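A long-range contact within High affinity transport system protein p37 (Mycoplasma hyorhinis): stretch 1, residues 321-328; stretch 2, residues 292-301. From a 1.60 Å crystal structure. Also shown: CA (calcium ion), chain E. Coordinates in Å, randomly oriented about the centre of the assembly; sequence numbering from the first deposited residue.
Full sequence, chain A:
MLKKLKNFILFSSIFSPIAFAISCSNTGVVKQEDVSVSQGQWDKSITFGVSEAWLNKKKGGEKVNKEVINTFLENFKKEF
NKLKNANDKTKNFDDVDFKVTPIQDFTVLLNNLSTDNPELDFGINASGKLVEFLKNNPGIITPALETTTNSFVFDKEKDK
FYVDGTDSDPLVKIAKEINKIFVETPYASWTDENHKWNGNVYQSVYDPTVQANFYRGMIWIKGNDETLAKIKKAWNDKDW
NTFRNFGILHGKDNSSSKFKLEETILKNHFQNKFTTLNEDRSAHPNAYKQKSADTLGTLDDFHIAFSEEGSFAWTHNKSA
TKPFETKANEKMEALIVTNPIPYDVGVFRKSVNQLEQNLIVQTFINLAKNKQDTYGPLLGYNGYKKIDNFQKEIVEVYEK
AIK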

# COMPACT_ATOMS: atom_id res chain seq x y z
N THR A 321 1.61 21.27 2.06
CA THR A 321 2.59 20.67 2.97
C THR A 321 4.00 20.70 2.37
O THR A 321 4.95 20.35 3.06
CB THR A 321 2.26 19.20 3.29
OG1 THR A 321 2.39 18.45 2.08
CG2 THR A 321 0.83 19.05 3.76
N LYS A 322 4.10 21.11 1.11
CA LYS A 322 5.40 21.16 0.44
C LYS A 322 6.12 19.82 0.44
O LYS A 322 7.28 19.68 0.87
CB LYS A 322 6.18 22.27 1.15
CG LYS A 322 5.59 23.65 0.87
CD LYS A 322 4.93 24.25 2.10
CE LYS A 322 4.23 25.57 1.81
NZ LYS A 322 4.82 26.71 2.57
N PRO A 323 5.49 18.78 -0.08
CA PRO A 323 6.04 17.42 0.00
C PRO A 323 7.32 17.24 -0.82
O PRO A 323 7.42 17.66 -1.97
CB PRO A 323 4.95 16.54 -0.62
CG PRO A 323 4.17 17.48 -1.48
CD PRO A 323 4.22 18.82 -0.82
N PHE A 324 8.28 16.58 -0.17
CA PHE A 324 9.57 16.22 -0.70
C PHE A 324 10.48 17.44 -0.89
O PHE A 324 11.56 17.33 -1.48
CB PHE A 324 9.41 15.42 -2.01
CG PHE A 324 8.66 14.12 -1.84
CD1 PHE A 324 9.29 13.01 -1.32
CD2 PHE A 324 7.33 14.05 -2.21
CE1 PHE A 324 8.58 11.83 -1.15
CE2 PHE A 324 6.63 12.88 -2.05
CZ PHE A 324 7.25 11.78 -1.51
N GLU A 325 10.06 18.61 -0.39
CA GLU A 325 10.95 19.78 -0.52
C GLU A 325 12.23 19.58 0.27
O GLU A 325 12.23 19.09 1.40
CB GLU A 325 10.22 21.03 -0.04
CG GLU A 325 11.01 22.31 -0.27
CD GLU A 325 10.12 23.54 -0.38
OE1 GLU A 325 9.21 23.55 -1.23
OE2 GLU A 325 10.36 24.48 0.40
N THR A 326 13.35 20.00 -0.31
CA THR A 326 14.67 19.98 0.30
C THR A 326 15.32 21.38 0.20
O THR A 326 14.88 22.18 -0.62
CB THR A 326 15.65 19.00 -0.37
OG1 THR A 326 15.66 19.27 -1.79
CG2 THR A 326 15.23 17.54 -0.24
N LYS A 327 16.33 21.58 1.02
CA LYS A 327 17.13 22.80 0.96
C LYS A 327 17.74 22.89 -0.44
O LYS A 327 17.85 21.97 -1.23
CB LYS A 327 18.19 22.83 2.05
CG LYS A 327 17.57 23.09 3.43
CD LYS A 327 18.55 22.70 4.52
CE LYS A 327 17.86 22.66 5.88
NZ LYS A 327 18.78 23.18 6.93
N ALA A 328 18.15 24.12 -0.73
CA ALA A 328 18.65 24.48 -2.03
C ALA A 328 19.82 23.61 -2.44
O ALA A 328 19.83 23.16 -3.60
CB ALA A 328 19.08 25.94 -2.00
CA CA E . 17.02 20.65 -3.17
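Stretch 2, residues 292-301: SADTLGTLDD

The most unusual feature of this contact is the bare backbone of Gly297, packed so closely on stretch 1 that its CA lies 3.1 Å from Glu325 O in a CA-H...O contact with an angle of 159° at the hydrogen. An ideal CB on Gly297 would point toward stretch 1 and stand 1.7 Å from Glu325 O, a clash, so the approach depends on the missing side chain. Stretch 2 forms a 3-10 segment from Ala293 to Thr298 and continues as loop or turn. Stretch 1 has no regular helix or strand, but a type II beta turn spans Lys322 to Glu325. The two stretches advance in the same sense: the CA of Asp294 is 4.4 Å from that of Phe324, and the CA of Gly297 is 4.2 Å from that of Thr326. At the first position Phe324 N donates a hydrogen bond to Asp294 O (2.9 Å), while Asp294 CB covers one face of the Phe324 ring, 3.6 Å from its centroid. A water between the two positions donates to Asp294 O and Glu325 O, and weakly accepts from Gly297 N. A second water links Gly297 O to Lys327 N. Farther along, the side chains of Lys327 and Asp300 reach toward each other, closing a salt bridge with NZ of Lys327 2.6 Å from OD2 of Asp300.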

# COMPACT_ATOMS: atom_id res chain seq x y z
N SER A 292 6.62 10.92 8.02
CA SER A 292 6.52 10.59 6.60
C SER A 292 7.78 11.00 5.85
O SER A 292 8.34 12.05 6.14
CB SER A 292 5.30 11.30 6.00
OG SER A 292 5.21 11.07 4.60
N ALA A 293 8.20 10.20 4.89
CA ALA A 293 9.37 10.49 4.08
C ALA A 293 9.22 11.81 3.35
O ALA A 293 10.21 12.50 3.05
CB ALA A 293 9.63 9.34 3.13
N ASP A 294 7.99 12.26 3.06
CA ASP A 294 7.95 13.52 2.31
C ASP A 294 8.31 14.72 3.19
O ASP A 294 8.39 15.83 2.63
CB ASP A 294 6.64 13.73 1.58
CG ASP A 294 5.40 13.75 2.42
OD1 ASP A 294 5.47 13.92 3.65
OD2 ASP A 294 4.30 13.58 1.83
N THR A 295 8.58 14.56 4.47
CA THR A 295 9.08 15.61 5.33
C THR A 295 10.59 15.51 5.58
O THR A 295 11.11 16.34 6.32
CB THR A 295 8.41 15.66 6.72
OG1 THR A 295 8.74 14.47 7.46
CG2 THR A 295 6.91 15.70 6.52
N LEU A 296 11.24 14.54 4.98
CA LEU A 296 12.69 14.38 5.24
C LEU A 296 13.49 15.66 5.02
O LEU A 296 14.44 15.90 5.78
CB LEU A 296 13.24 13.28 4.35
CG LEU A 296 14.72 12.91 4.55
CD1 LEU A 296 14.96 12.49 5.98
CD2 LEU A 296 15.08 11.81 3.57
N GLY A 297 13.11 16.42 4.00
CA GLY A 297 13.85 17.62 3.66
C GLY A 297 13.81 18.71 4.70
O GLY A 297 14.64 19.63 4.64
N THR A 298 12.88 18.64 5.65
CA THR A 298 12.72 19.65 6.67
C THR A 298 13.51 19.36 7.93
O THR A 298 13.54 20.18 8.84
CB THR A 298 11.23 19.84 7.07
OG1 THR A 298 10.73 18.69 7.78
CG2 THR A 298 10.40 19.99 5.81
N LEU A 299 14.14 18.19 7.99
CA LEU A 299 14.76 17.78 9.25
C LEU A 299 16.27 17.67 9.12
O LEU A 299 16.75 16.74 8.45
CB LEU A 299 14.18 16.43 9.65
CG LEU A 299 12.65 16.46 9.79
CD1 LEU A 299 12.10 15.05 9.86
CD2 LEU A 299 12.25 17.29 11.00
N ASP A 300 17.01 18.58 9.74
CA ASP A 300 18.45 18.59 9.45
C ASP A 300 19.20 17.42 10.06
O ASP A 300 20.31 17.12 9.60
CB ASP A 300 19.00 19.95 9.90
CG ASP A 300 18.44 21.04 9.00
OD1 ASP A 300 17.88 20.75 7.91
OD2 ASP A 300 18.55 22.23 9.37
N ASP A 301 18.62 16.75 11.06
CA ASP A 301 19.34 15.67 11.74
C ASP A 301 18.94 14.28 11.26
O ASP A 301 19.34 13.26 11.84
CB ASP A 301 19.08 15.77 13.24
CG ASP A 301 19.57 17.01 13.94
OD1 ASP A 301 20.52 17.66 13.47
OD2 ASP A 301 19.01 17.33 15.02
O HOH W 1 10.70 17.47 2.89
O HOH W 2 16.89 19.49 2.78
O HOH W 3 18.18 21.72 -4.83
O HOH W 4 16.30 19.14 -4.79